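PDB 7BVC: integral membrane indolylacetylinositol arabinosyltransferase EmbB from Mycolicibacterium smegmatis MC2 155, which probably transfers arabinose units in the polymerization of the arabinan of cell-wall arabinogalactan. Local coordinates for residues 821-833 against 936-949. Numbering follows the deposited sequence.
With CA (calcium ion), chain K.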
loop_
_atom_site.group_PDB
_atom_site.type_symbol
_atom_site.label_atom_id
_atom_site.label_comp_id
_atom_site.label_asym_id
_atom_site.label_seq_id
_atom_site.Cartn_x
_atom_site.Cartn_y
_atom_site.Cartn_z
ATOM N N LYS B 821 -5.651 -2.191 -47.208
ATOM C CA LYS B 821 -5.480 -2.426 -48.633
ATOM C C LYS B 821 -4.114 -1.982 -49.140
ATOM O O LYS B 821 -3.862 -2.049 -50.347
ATOM C CB LYS B 821 -6.581 -1.711 -49.420
ATOM C CG LYS B 821 -7.964 -2.320 -49.244
ATOM C CD LYS B 821 -7.976 -3.793 -49.617
ATOM C CE LYS B 821 -9.146 -4.515 -48.968
ATOM N NZ LYS B 821 -10.446 -3.877 -49.308
ATOM N N ARG B 822 -3.234 -1.526 -48.248
ATOM C CA ARG B 822 -1.882 -1.126 -48.623
ATOM C C ARG B 822 -0.789 -1.712 -47.741
ATOM O O ARG B 822 0.346 -1.839 -48.211
ATOM C CB ARG B 822 -1.752 0.402 -48.608
ATOM C CG ARG B 822 -2.510 1.109 -49.713
ATOM C CD ARG B 822 -2.671 2.582 -49.391
ATOM N NE ARG B 822 -2.961 3.372 -50.581
ATOM C CZ ARG B 822 -3.047 4.697 -50.595
ATOM N NH1 ARG B 822 -2.866 5.386 -49.477
ATOM N NH2 ARG B 822 -3.312 5.335 -51.726
ATOM N N VAL B 823 -1.074 -2.073 -46.495
ATOM C CA VAL B 823 -0.059 -2.449 -45.519
ATOM C C VAL B 823 -0.223 -3.938 -45.214
ATOM O O VAL B 823 -1.189 -4.331 -44.546
ATOM C CB VAL B 823 -0.173 -1.603 -44.245
ATOM C CG1 VAL B 823 1.086 -1.724 -43.413
ATOM C CG2 VAL B 823 -0.439 -0.151 -44.599
ATOM N N PRO B 824 0.680 -4.793 -45.675
ATOM C CA PRO B 824 0.607 -6.220 -45.354
ATOM C C PRO B 824 1.027 -6.479 -43.910
ATOM O O PRO B 824 1.530 -5.602 -43.214
ATOM C CB PRO B 824 1.588 -6.850 -46.345
ATOM C CG PRO B 824 2.544 -5.760 -46.665
ATOM C CD PRO B 824 1.745 -4.499 -46.647
ATOM N N VAL B 825 0.799 -7.718 -43.463
ATOM C CA VAL B 825 1.144 -8.166 -42.117
ATOM C C VAL B 825 1.723 -9.574 -42.225
ATOM O O VAL B 825 1.596 -10.244 -43.251
ATOM C CB VAL B 825 -0.072 -8.154 -41.157
ATOM C CG1 VAL B 825 0.374 -8.150 -39.699
ATOM C CG2 VAL B 825 -0.985 -6.970 -41.426
ATOM N N ALA B 826 2.371 -10.016 -41.149
ATOM C CA ALA B 826 2.879 -11.377 -41.044
ATOM C C ALA B 826 3.113 -11.684 -39.574
ATOM O O ALA B 826 3.711 -10.878 -38.860
ATOM C CB ALA B 826 4.175 -11.561 -41.841
ATOM N N GLY B 827 2.647 -12.851 -39.128
ATOM C CA GLY B 827 2.675 -13.176 -37.718
ATOM C C GLY B 827 3.144 -14.596 -37.472
ATOM O O GLY B 827 3.090 -15.459 -38.350
ATOM N N THR B 828 3.605 -14.820 -36.240
ATOM C CA THR B 828 4.115 -16.112 -35.802
ATOM C C THR B 828 3.137 -16.876 -34.917
ATOM O O THR B 828 3.235 -18.105 -34.828
ATOM C CB THR B 828 5.440 -15.917 -35.049
ATOM O OG1 THR B 828 6.322 -15.116 -35.845
ATOM C CG2 THR B 828 6.119 -17.240 -34.762
ATOM N N TYR B 829 2.190 -16.184 -34.284
ATOM C CA TYR B 829 1.275 -16.827 -33.349
ATOM C C TYR B 829 0.477 -17.933 -34.028
ATOM O O TYR B 829 0.059 -17.808 -35.182
ATOM C CB TYR B 829 0.330 -15.785 -32.749
ATOM C CG TYR B 829 -0.693 -16.338 -31.782
ATOM C CD1 TYR B 829 -0.361 -16.589 -30.458
ATOM C CD2 TYR B 829 -1.994 -16.591 -32.190
ATOM C CE1 TYR B 829 -1.295 -17.088 -29.571
ATOM C CE2 TYR B 829 -2.933 -17.088 -31.312
ATOM C CZ TYR B 829 -2.578 -17.335 -30.004
ATOM O OH TYR B 829 -3.511 -17.831 -29.123
ATOM N N SER B 830 0.269 -19.024 -33.296
ATOM C CA SER B 830 -0.461 -20.181 -33.795
ATOM C C SER B 830 -1.096 -20.886 -32.608
ATOM O O SER B 830 -0.680 -20.704 -31.461
ATOM C CB SER B 830 0.453 -21.133 -34.574
ATOM O OG SER B 830 -0.146 -22.407 -34.719
ATOM N N THR B 831 -2.118 -21.696 -32.896
ATOM C CA THR B 831 -2.913 -22.338 -31.855
ATOM C C THR B 831 -2.933 -23.859 -32.010
ATOM O O THR B 831 -3.545 -24.560 -31.199
ATOM C CB THR B 831 -4.334 -21.761 -31.869
ATOM O OG1 THR B 831 -4.260 -20.331 -31.880
ATOM C CG2 THR B 831 -5.115 -22.164 -30.625
ATOM N N GLU B 832 -2.233 -24.393 -33.006
ATOM C CA GLU B 832 -2.262 -25.828 -33.263
ATOM C C GLU B 832 -0.909 -26.497 -33.071
ATOM O O GLU B 832 -0.847 -27.609 -32.535
ATOM C CB GLU B 832 -2.804 -26.096 -34.680
ATOM C CG GLU B 832 -1.921 -25.609 -35.815
ATOM C CD GLU B 832 -2.193 -24.170 -36.190
ATOM O OE1 GLU B 832 -2.880 -23.471 -35.420
ATOM O OE2 GLU B 832 -1.708 -23.732 -37.252
ATOM N N ALA B 833 0.183 -25.858 -33.492
ATOM C CA ALA B 833 1.494 -26.491 -33.424
ATOM C C ALA B 833 2.571 -25.420 -33.451
ATOM O O ALA B 833 2.582 -24.573 -34.348
ATOM C CB ALA B 833 1.689 -27.475 -34.582
ATOM N N ASP B 936 11.698 -15.860 -34.207
ATOM C CA ASP B 936 11.013 -16.284 -32.990
ATOM C C ASP B 936 11.387 -17.736 -32.730
ATOM O O ASP B 936 10.969 -18.630 -33.472
ATOM C CB ASP B 936 9.500 -16.119 -33.128
ATOM C CG ASP B 936 8.726 -16.924 -32.102
ATOM O OD1 ASP B 936 8.482 -16.402 -30.997
ATOM O OD2 ASP B 936 8.350 -18.075 -32.405
ATOM N N LEU B 937 12.175 -17.973 -31.681
ATOM C CA LEU B 937 12.722 -19.295 -31.401
ATOM C C LEU B 937 12.154 -19.924 -30.135
ATOM O O LEU B 937 12.739 -20.883 -29.620
ATOM C CB LEU B 937 14.246 -19.224 -31.301
ATOM C CG LEU B 937 14.991 -18.742 -32.545
ATOM C CD1 LEU B 937 16.488 -18.769 -32.298
ATOM C CD2 LEU B 937 14.626 -19.589 -33.752
ATOM N N SER B 938 11.042 -19.414 -29.618
ATOM C CA SER B 938 10.409 -19.964 -28.427
ATOM C C SER B 938 9.185 -20.773 -28.831
ATOM O O SER B 938 8.373 -20.313 -29.640
ATOM C CB SER B 938 10.013 -18.851 -27.456
ATOM O OG SER B 938 9.588 -19.385 -26.215
ATOM N N LEU B 939 9.058 -21.973 -28.270
ATOM C CA LEU B 939 7.921 -22.837 -28.549
ATOM C C LEU B 939 6.766 -22.627 -27.579
ATOM O O LEU B 939 5.790 -23.379 -27.629
ATOM C CB LEU B 939 8.340 -24.306 -28.525
ATOM C CG LEU B 939 9.326 -24.801 -29.578
ATOM C CD1 LEU B 939 9.486 -26.301 -29.437
ATOM C CD2 LEU B 939 8.865 -24.434 -30.975
ATOM N N SER B 940 6.856 -21.642 -26.692
ATOM C CA SER B 940 5.713 -21.313 -25.862
ATOM C C SER B 940 4.640 -20.639 -26.710
ATOM O O SER B 940 4.920 -20.026 -27.744
ATOM C CB SER B 940 6.124 -20.403 -24.707
ATOM O OG SER B 940 4.993 -19.796 -24.112
ATOM N N GLN B 941 3.390 -20.757 -26.261
ATOM C CA GLN B 941 2.291 -20.197 -27.037
ATOM C C GLN B 941 2.176 -18.690 -26.856
ATOM O O GLN B 941 1.706 -17.996 -27.762
ATOM C CB GLN B 941 0.973 -20.874 -26.660
ATOM C CG GLN B 941 -0.111 -20.721 -27.713
ATOM C CD GLN B 941 -1.439 -21.298 -27.275
ATOM O OE1 GLN B 941 -1.615 -21.669 -26.116
ATOM N NE2 GLN B 941 -2.383 -21.376 -28.203
ATOM N N GLY B 942 2.604 -18.169 -25.710
ATOM C CA GLY B 942 2.543 -16.744 -25.463
ATOM C C GLY B 942 3.802 -16.005 -25.864
ATOM O O GLY B 942 4.060 -14.901 -25.377
ATOM N N ASP B 943 4.598 -16.603 -26.748
ATOM C CA ASP B 943 5.818 -15.985 -27.268
ATOM C C ASP B 943 5.719 -15.965 -28.789
ATOM O O ASP B 943 5.950 -16.984 -29.450
ATOM C CB ASP B 943 7.062 -16.731 -26.795
ATOM C CG ASP B 943 7.313 -16.566 -25.310
ATOM O OD1 ASP B 943 6.907 -15.527 -24.748
ATOM O OD2 ASP B 943 7.923 -17.469 -24.702
ATOM N N TRP B 944 5.383 -14.802 -29.342
ATOM C CA TRP B 944 5.147 -14.648 -30.769
ATOM C C TRP B 944 5.568 -13.247 -31.179
ATOM O O TRP B 944 5.837 -12.388 -30.338
ATOM C CB TRP B 944 3.675 -14.897 -31.113
ATOM C CG TRP B 944 2.756 -13.988 -30.367
ATOM C CD1 TRP B 944 2.308 -14.146 -29.090
ATOM C CD2 TRP B 944 2.193 -12.758 -30.840
ATOM N NE1 TRP B 944 1.493 -13.099 -28.740
ATOM C CE2 TRP B 944 1.407 -12.233 -29.798
ATOM C CE3 TRP B 944 2.273 -12.055 -32.045
ATOM C CZ2 TRP B 944 0.708 -11.038 -29.925
ATOM C CZ3 TRP B 944 1.577 -10.870 -32.167
ATOM C CH2 TRP B 944 0.805 -10.372 -31.114
ATOM N N ILE B 945 5.629 -13.019 -32.493
ATOM C CA ILE B 945 5.952 -11.713 -33.055
ATOM C C ILE B 945 5.069 -11.469 -34.274
ATOM O O ILE B 945 4.375 -12.362 -34.759
ATOM C CB ILE B 945 7.443 -11.579 -33.439
ATOM C CG1 ILE B 945 7.842 -12.648 -34.454
ATOM C CG2 ILE B 945 8.333 -11.660 -32.211
ATOM C CD1 ILE B 945 9.332 -12.739 -34.684
ATOM N N ALA B 946 5.107 -10.232 -34.762
ATOM C CA ALA B 946 4.357 -9.797 -35.933
ATOM C C ALA B 946 4.944 -8.476 -36.400
ATOM O O ALA B 946 5.266 -7.620 -35.575
ATOM C CB ALA B 946 2.866 -9.639 -35.620
ATOM N N VAL B 947 5.084 -8.312 -37.715
ATOM C CA VAL B 947 5.818 -7.192 -38.283
ATOM C C VAL B 947 5.001 -6.559 -39.407
ATOM O O VAL B 947 3.865 -6.940 -39.676
ATOM C CB VAL B 947 7.214 -7.606 -38.791
ATOM C CG1 VAL B 947 8.107 -7.999 -37.629
ATOM C CG2 VAL B 947 7.103 -8.746 -39.790
ATOM N N THR B 948 5.612 -5.570 -40.056
ATOM C CA THR B 948 5.026 -4.849 -41.176
ATOM C C THR B 948 6.162 -4.156 -41.920
ATOM O O THR B 948 7.237 -3.946 -41.344
ATOM C CB THR B 948 3.981 -3.828 -40.693
ATOM O OG1 THR B 948 3.094 -3.492 -41.764
ATOM C CG2 THR B 948 4.659 -2.552 -40.247
ATOM N N PRO B 949 5.974 -3.818 -43.194
ATOM C CA PRO B 949 7.072 -3.226 -43.977
ATOM C C PRO B 949 7.602 -1.953 -43.340
ATOM O O PRO B 949 6.890 -1.284 -42.577
ATOM C CB PRO B 949 6.421 -2.944 -45.342
ATOM C CG PRO B 949 4.948 -3.138 -45.134
ATOM C CD PRO B 949 4.841 -4.164 -44.065
HETATM CA CA CA K . 6.455 -19.210 -30.851
#
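Gly-827 and Ala-946 face each other as an antiparallel non-hydrogen-bonded pair, their CA atoms 4.2 Å apart, where the short strand 826-827 lines the edge of a four-stranded antiparallel sheet in the EmbC C-terminal domain. On either side of this pair, Thr-828 N donates to Ile-945 O (3.0 Å) and Val-947 N to Ala-826 O. Glycine and alanine suit so close an approach, having little or nothing beyond the backbone to separate the chains. Further along, where Pro-949 has no N-H to give to Pro-824 O, a side chain takes its place: Thr-948 OG1 donates to Pro-824 O at 3.0 Å, while the rings of Pro-824 and Pro-949 pack against each other. Toward the other end, Tyr-829 CB sits over one face of the Trp-944 indole, and CG anti to the backbone N (chi1 179°) carries the phenol ring so that its edge meets the indole's five-membered ring, planes at 70°. Gln-941 O lies at the edge of the same phenol ring. The calcium ion is bound by the Asp-936 carboxylate, an anionic ligand fitted to a cation, at the end of strand 929-936, and by Ser-938 O and Asp-943 O from the loop that follows; Thr-828 CG2 rests 3.4 Å from the metal-binding Asp-936 OD2.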